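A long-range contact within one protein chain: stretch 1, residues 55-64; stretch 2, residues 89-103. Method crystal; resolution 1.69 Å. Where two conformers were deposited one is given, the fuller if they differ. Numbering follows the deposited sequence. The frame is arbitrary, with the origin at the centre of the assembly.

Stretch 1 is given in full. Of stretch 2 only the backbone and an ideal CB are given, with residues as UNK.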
# COMPACT_ATOMS: atom_id res chain seq x y z
N GLY A 55 21.04 -11.30 0.61
CA GLY A 55 21.10 -10.03 1.33
C GLY A 55 20.04 -8.97 1.04
O GLY A 55 20.08 -7.91 1.67
N LYS A 56 19.16 -9.20 0.08
CA LYS A 56 18.17 -8.18 -0.28
C LYS A 56 16.86 -8.80 -0.77
O LYS A 56 16.87 -9.71 -1.59
CB LYS A 56 18.77 -7.31 -1.39
CG LYS A 56 17.99 -6.08 -1.77
CD LYS A 56 18.88 -5.32 -2.79
CE LYS A 56 18.13 -4.41 -3.72
NZ LYS A 56 19.10 -4.07 -4.87
N LEU A 57 15.76 -8.27 -0.26
CA LEU A 57 14.41 -8.65 -0.71
C LEU A 57 13.54 -7.41 -0.90
O LEU A 57 13.13 -6.78 0.09
CB LEU A 57 13.78 -9.61 0.30
CG LEU A 57 14.51 -10.92 0.60
CD1 LEU A 57 13.91 -11.54 1.88
CD2 LEU A 57 14.41 -11.89 -0.57
N THR A 58 13.24 -7.10 -2.15
CA THR A 58 12.40 -5.94 -2.52
C THR A 58 11.03 -6.49 -2.93
O THR A 58 10.95 -7.34 -3.84
CB THR A 58 13.03 -5.14 -3.62
OG1 THR A 58 14.39 -4.85 -3.28
CG2 THR A 58 12.21 -3.86 -3.83
N PHE A 59 9.97 -6.03 -2.27
CA PHE A 59 8.62 -6.52 -2.57
C PHE A 59 7.57 -5.53 -2.25
O PHE A 59 7.82 -4.56 -1.52
CB PHE A 59 8.33 -7.88 -1.90
CG PHE A 59 8.54 -7.89 -0.42
CD1 PHE A 59 7.57 -7.44 0.47
CD2 PHE A 59 9.73 -8.35 0.09
CE1 PHE A 59 7.85 -7.45 1.87
CE2 PHE A 59 9.98 -8.36 1.46
CZ PHE A 59 9.03 -7.93 2.33
N MSE A 60 6.38 -5.74 -2.84
CA MSE A 60 5.29 -4.87 -2.56
C MSE A 60 4.05 -5.66 -2.13
O MSE A 60 3.96 -6.87 -2.35
CB MSE A 60 4.99 -3.94 -3.75
CG MSE A 60 4.54 -4.65 -4.92
SE MSE A 60 2.59 -4.73 -5.05
CE MSE A 60 2.83 -5.36 -6.88
N ILE A 61 3.15 -4.93 -1.49
CA ILE A 61 1.94 -5.52 -0.94
C ILE A 61 0.75 -4.88 -1.64
O ILE A 61 0.61 -3.64 -1.73
CB ILE A 61 1.80 -5.29 0.59
CG1 ILE A 61 3.03 -5.78 1.34
CG2 ILE A 61 0.48 -5.95 1.12
CD1 ILE A 61 3.33 -7.24 1.15
N ASP A 62 -0.13 -5.73 -2.17
CA ASP A 62 -1.46 -5.28 -2.64
C ASP A 62 -2.34 -5.26 -1.40
O ASP A 62 -2.58 -6.30 -0.78
CB ASP A 62 -2.08 -6.24 -3.67
CG ASP A 62 -1.40 -6.16 -5.05
OD1 ASP A 62 -0.51 -5.32 -5.30
OD2 ASP A 62 -1.73 -6.99 -5.90
N LEU A 63 -2.83 -4.08 -1.03
CA LEU A 63 -3.55 -3.90 0.23
C LEU A 63 -5.04 -4.15 0.03
O LEU A 63 -5.69 -3.53 -0.83
CB LEU A 63 -3.34 -2.50 0.78
CG LEU A 63 -1.92 -2.25 1.32
CD1 LEU A 63 -1.80 -0.73 1.49
CD2 LEU A 63 -1.67 -2.99 2.61
N LYS A 64 -5.58 -5.07 0.81
CA LYS A 64 -6.96 -5.50 0.65
C LYS A 64 -7.62 -5.68 2.02
O LYS A 64 -6.92 -5.92 3.01
CB LYS A 64 -7.03 -6.83 -0.12
CG LYS A 64 -6.46 -6.74 -1.52
CD LYS A 64 -6.62 -8.05 -2.31
CE LYS A 64 -5.88 -7.89 -3.63
NZ LYS A 64 -6.01 -9.06 -4.51
N UNK A 89 16.95 -8.95 -7.99
CA UNK A 89 17.77 -8.48 -6.93
C UNK A 89 18.24 -7.06 -7.20
O UNK A 89 18.32 -6.24 -6.27
CB UNK A 89 18.96 -9.42 -6.73
N UNK A 90 18.50 -6.76 -8.47
CA UNK A 90 18.98 -5.41 -8.83
C UNK A 90 17.94 -4.55 -9.54
O UNK A 90 18.28 -3.48 -10.06
CB UNK A 90 20.22 -5.53 -9.73
N UNK A 91 16.67 -4.99 -9.52
CA UNK A 91 15.59 -4.27 -10.20
C UNK A 91 14.37 -4.12 -9.31
O UNK A 91 13.63 -5.09 -9.10
CB UNK A 91 15.20 -4.99 -11.49
N UNK A 92 14.19 -2.90 -8.79
CA UNK A 92 13.09 -2.60 -7.91
C UNK A 92 11.78 -2.33 -8.62
O UNK A 92 10.76 -2.10 -8.00
CB UNK A 92 13.45 -1.39 -7.04
N UNK A 93 11.77 -2.40 -9.95
CA UNK A 93 10.49 -2.32 -10.67
C UNK A 93 9.68 -3.62 -10.52
O UNK A 93 10.20 -4.65 -10.10
CB UNK A 93 10.74 -2.03 -12.15
N UNK A 94 8.39 -3.52 -10.84
CA UNK A 94 7.47 -4.64 -10.76
C UNK A 94 6.98 -5.01 -12.16
O UNK A 94 6.90 -4.16 -13.04
CB UNK A 94 6.29 -4.31 -9.84
N UNK A 95 6.70 -6.29 -12.39
CA UNK A 95 6.14 -6.69 -13.67
C UNK A 95 4.82 -5.97 -13.94
O UNK A 95 4.03 -5.73 -13.02
CB UNK A 95 5.94 -8.21 -13.71
N UNK A 96 4.57 -5.63 -15.21
CA UNK A 96 3.34 -4.93 -15.60
C UNK A 96 2.06 -5.62 -15.11
O UNK A 96 1.11 -4.97 -14.63
CB UNK A 96 3.29 -4.80 -17.12
N UNK A 97 2.04 -6.95 -15.21
CA UNK A 97 0.91 -7.73 -14.76
C UNK A 97 0.65 -7.62 -13.24
O UNK A 97 -0.47 -7.87 -12.82
CB UNK A 97 1.13 -9.19 -15.14
N UNK A 98 1.64 -7.21 -12.43
CA UNK A 98 1.39 -7.02 -11.01
C UNK A 98 1.02 -5.60 -10.63
O UNK A 98 0.70 -5.35 -9.46
CB UNK A 98 2.63 -7.44 -10.21
N UNK A 99 1.06 -4.66 -11.59
CA UNK A 99 0.77 -3.23 -11.29
C UNK A 99 -0.73 -3.00 -11.35
O UNK A 99 -1.29 -2.56 -12.37
CB UNK A 99 1.49 -2.30 -12.27
N UNK A 100 -1.39 -3.38 -10.28
CA UNK A 100 -2.84 -3.58 -10.28
C UNK A 100 -3.52 -2.55 -9.37
O UNK A 100 -3.25 -2.48 -8.20
CB UNK A 100 -3.19 -5.00 -9.83
N UNK A 101 -4.44 -1.76 -9.95
CA UNK A 101 -5.15 -0.74 -9.18
C UNK A 101 -6.23 -1.33 -8.23
O UNK A 101 -6.83 -2.34 -8.53
CB UNK A 101 -5.80 0.25 -10.15
N UNK A 102 -6.48 -0.66 -7.12
CA UNK A 102 -7.54 -1.03 -6.21
C UNK A 102 -8.89 -0.71 -6.83
O UNK A 102 -9.89 -1.38 -6.57
CB UNK A 102 -7.38 -0.31 -4.87
N UNK A 103 -8.95 0.35 -7.66
CA UNK A 103 -10.20 0.75 -8.32
C UNK A 103 -9.89 1.35 -9.68
O UNK A 103 -8.90 2.04 -9.82
CB UNK A 103 -10.98 1.75 -7.46

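Stretch 1 is a strand from Lys56 to Asp62, and its alternate side chains, Lys56, Thr58, Met60 and Asp62, point toward the loop of stretch 2.

At position 89 the CA-to-CB bond points sideways, and an ideal CB has nothing of stretch 1 within 5.5 Å. A short side chain would miss the strand, whereas a long or broad one could reach back to the methylenes of Lys56. The residue is Tyr89. Its ring lies with one face over Lys56 CB, 4.0 Å from the ring centroid, and its edge near Gly55 N. Lys56 NZ also donates a 2.7 Å hydrogen bond to Tyr89 O.

Position 90 points away, but its ideal CB is 5.2 Å from Lys56 NZ, so an acidic or neutral polar chain would be natural. It is Lys90, whose NZ ends 7.4 Å from Lys56 NZ, keeping the like charges apart. Position 91 points away into free space, open to polar residues; Asp91 OD1 accepts a 2.8 Å hydrogen bond from the backbone N of 93.

At 92 an ideal CB would lie 4.2 Å from Thr58 CG2, leaving room for a small residue. Gly92 is found, its CA 4.4 Å from Thr58 CG2. Position 93 points away and suits polar residues; Asn93 adds a weak ND2 hydrogen bond to Asp91 OD1.

Position 94 points toward the strand, its ideal CB 4.7 Å from Met60 CE; beyond lie the Met60 side chain and, farther along, Thr58 CG2. Leucine, methionine or an aromatic would suit. Tyr94 lays a ring face over Met60 CG, 3.6 Å from the centroid, and its OH is 3.7 Å from Thr58 CG2.

Position 95 is out of reach, and phi of -59° admits Pro95. Positions 96 and 97 are free of stretch 1, so polar residues are natural; Ser96 and Glu97 begin a short 3-10 turn.

At 98 an ideal CB lies 3.9 Å from Met60 CE, so a small residue fits best. Ser98 packs its CB there, and water 3 donates to both Ser98 O (2.8 Å) and Asp62 OD2 (2.5 Å).

Position 99 points away, and a polar residue would serve; Gln99 NE2 hydrogen-bonds Tyr94 O at 2.9 Å. At 100, facing Asp62, a polar or modest apolar chain is possible. Val100 is deposited, and its O shares water 2 with Asp62 OD1, 2.7 Å to each.

Positions 101 and 103 are out of reach, so stretch 1 sets no preference; phi of -74° at 101 admits proline, and the residues are Pro101 and Tyr103. Position 102 starts sideways, nearest a carbonyl; a longer chain, or one with a donor, would suit. Ile102 CD1 lies 4.0 Å from Leu63 O without bonding it.

Stretch 2 (89-103) YKDGNYPSESQVPIY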
# COMPACT_ATOMS: atom_id res chain seq x y z
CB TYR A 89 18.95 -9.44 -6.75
CG TYR A 89 19.82 -9.20 -5.56
CD1 TYR A 89 20.80 -8.21 -5.58
CD2 TYR A 89 19.73 -10.01 -4.42
CE1 TYR A 89 21.62 -8.00 -4.49
CE2 TYR A 89 20.55 -9.80 -3.33
CZ TYR A 89 21.51 -8.81 -3.36
OH TYR A 89 22.30 -8.62 -2.25
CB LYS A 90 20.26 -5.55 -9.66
CG LYS A 90 21.42 -6.06 -8.81
CD LYS A 90 22.80 -5.89 -9.42
CE LYS A 90 23.48 -4.57 -9.03
NZ LYS A 90 24.97 -4.58 -9.36
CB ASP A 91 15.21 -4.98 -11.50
CG ASP A 91 14.31 -4.14 -12.39
OD1 ASP A 91 13.67 -3.19 -11.88
OD2 ASP A 91 14.28 -4.45 -13.63
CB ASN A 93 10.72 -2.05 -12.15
CG ASN A 93 11.19 -0.64 -12.42
OD1 ASN A 93 10.54 0.34 -12.02
ND2 ASN A 93 12.29 -0.52 -13.16
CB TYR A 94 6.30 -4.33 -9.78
CG TYR A 94 6.83 -4.30 -8.35
CD1 TYR A 94 6.96 -5.47 -7.62
CD2 TYR A 94 7.38 -3.13 -7.81
CE1 TYR A 94 7.54 -5.47 -6.34
CE2 TYR A 94 7.97 -3.11 -6.56
CZ TYR A 94 8.06 -4.29 -5.82
OH TYR A 94 8.65 -4.24 -4.60
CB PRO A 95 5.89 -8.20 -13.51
CG PRO A 95 6.04 -8.50 -12.11
CD PRO A 95 6.78 -7.39 -11.44
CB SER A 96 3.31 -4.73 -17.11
OG SER A 96 3.19 -5.98 -17.79
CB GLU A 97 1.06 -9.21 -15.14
CG GLU A 97 1.24 -9.45 -16.63
CD GLU A 97 2.69 -9.34 -17.10
OE1 GLU A 97 3.56 -8.96 -16.29
OE2 GLU A 97 2.97 -9.71 -18.28
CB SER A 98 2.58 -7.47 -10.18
OG SER A 98 2.72 -8.86 -10.35
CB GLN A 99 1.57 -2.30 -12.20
CG GLN A 99 3.10 -2.50 -12.09
CD GLN A 99 3.91 -1.45 -12.83
OE1 GLN A 99 3.44 -0.32 -13.04
NE2 GLN A 99 5.16 -1.80 -13.20
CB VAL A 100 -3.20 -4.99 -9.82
CG1 VAL A 100 -4.74 -5.15 -9.74
CG2 VAL A 100 -2.57 -6.02 -10.80
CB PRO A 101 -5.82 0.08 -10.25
CG PRO A 101 -5.96 -0.82 -11.40
CD PRO A 101 -4.84 -1.81 -11.35
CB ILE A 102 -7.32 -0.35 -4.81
CG1 ILE A 102 -8.21 -1.00 -3.75
CG2 ILE A 102 -7.59 1.18 -4.86
CD1 ILE A 102 -7.93 -0.51 -2.30
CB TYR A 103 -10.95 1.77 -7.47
CG TYR A 103 -12.34 2.07 -7.95
CD1 TYR A 103 -12.58 3.15 -8.77
CD2 TYR A 103 -13.42 1.30 -7.55
CE1 TYR A 103 -13.84 3.45 -9.21
CE2 TYR A 103 -14.73 1.62 -8.02
CZ TYR A 103 -14.91 2.71 -8.81
OH TYR A 103 -16.16 3.05 -9.30
O HOH W 1 15.30 -5.13 -6.09
O HOH W 2 -0.91 -3.38 -7.20
O HOH W 3 -0.48 -7.42 -8.08
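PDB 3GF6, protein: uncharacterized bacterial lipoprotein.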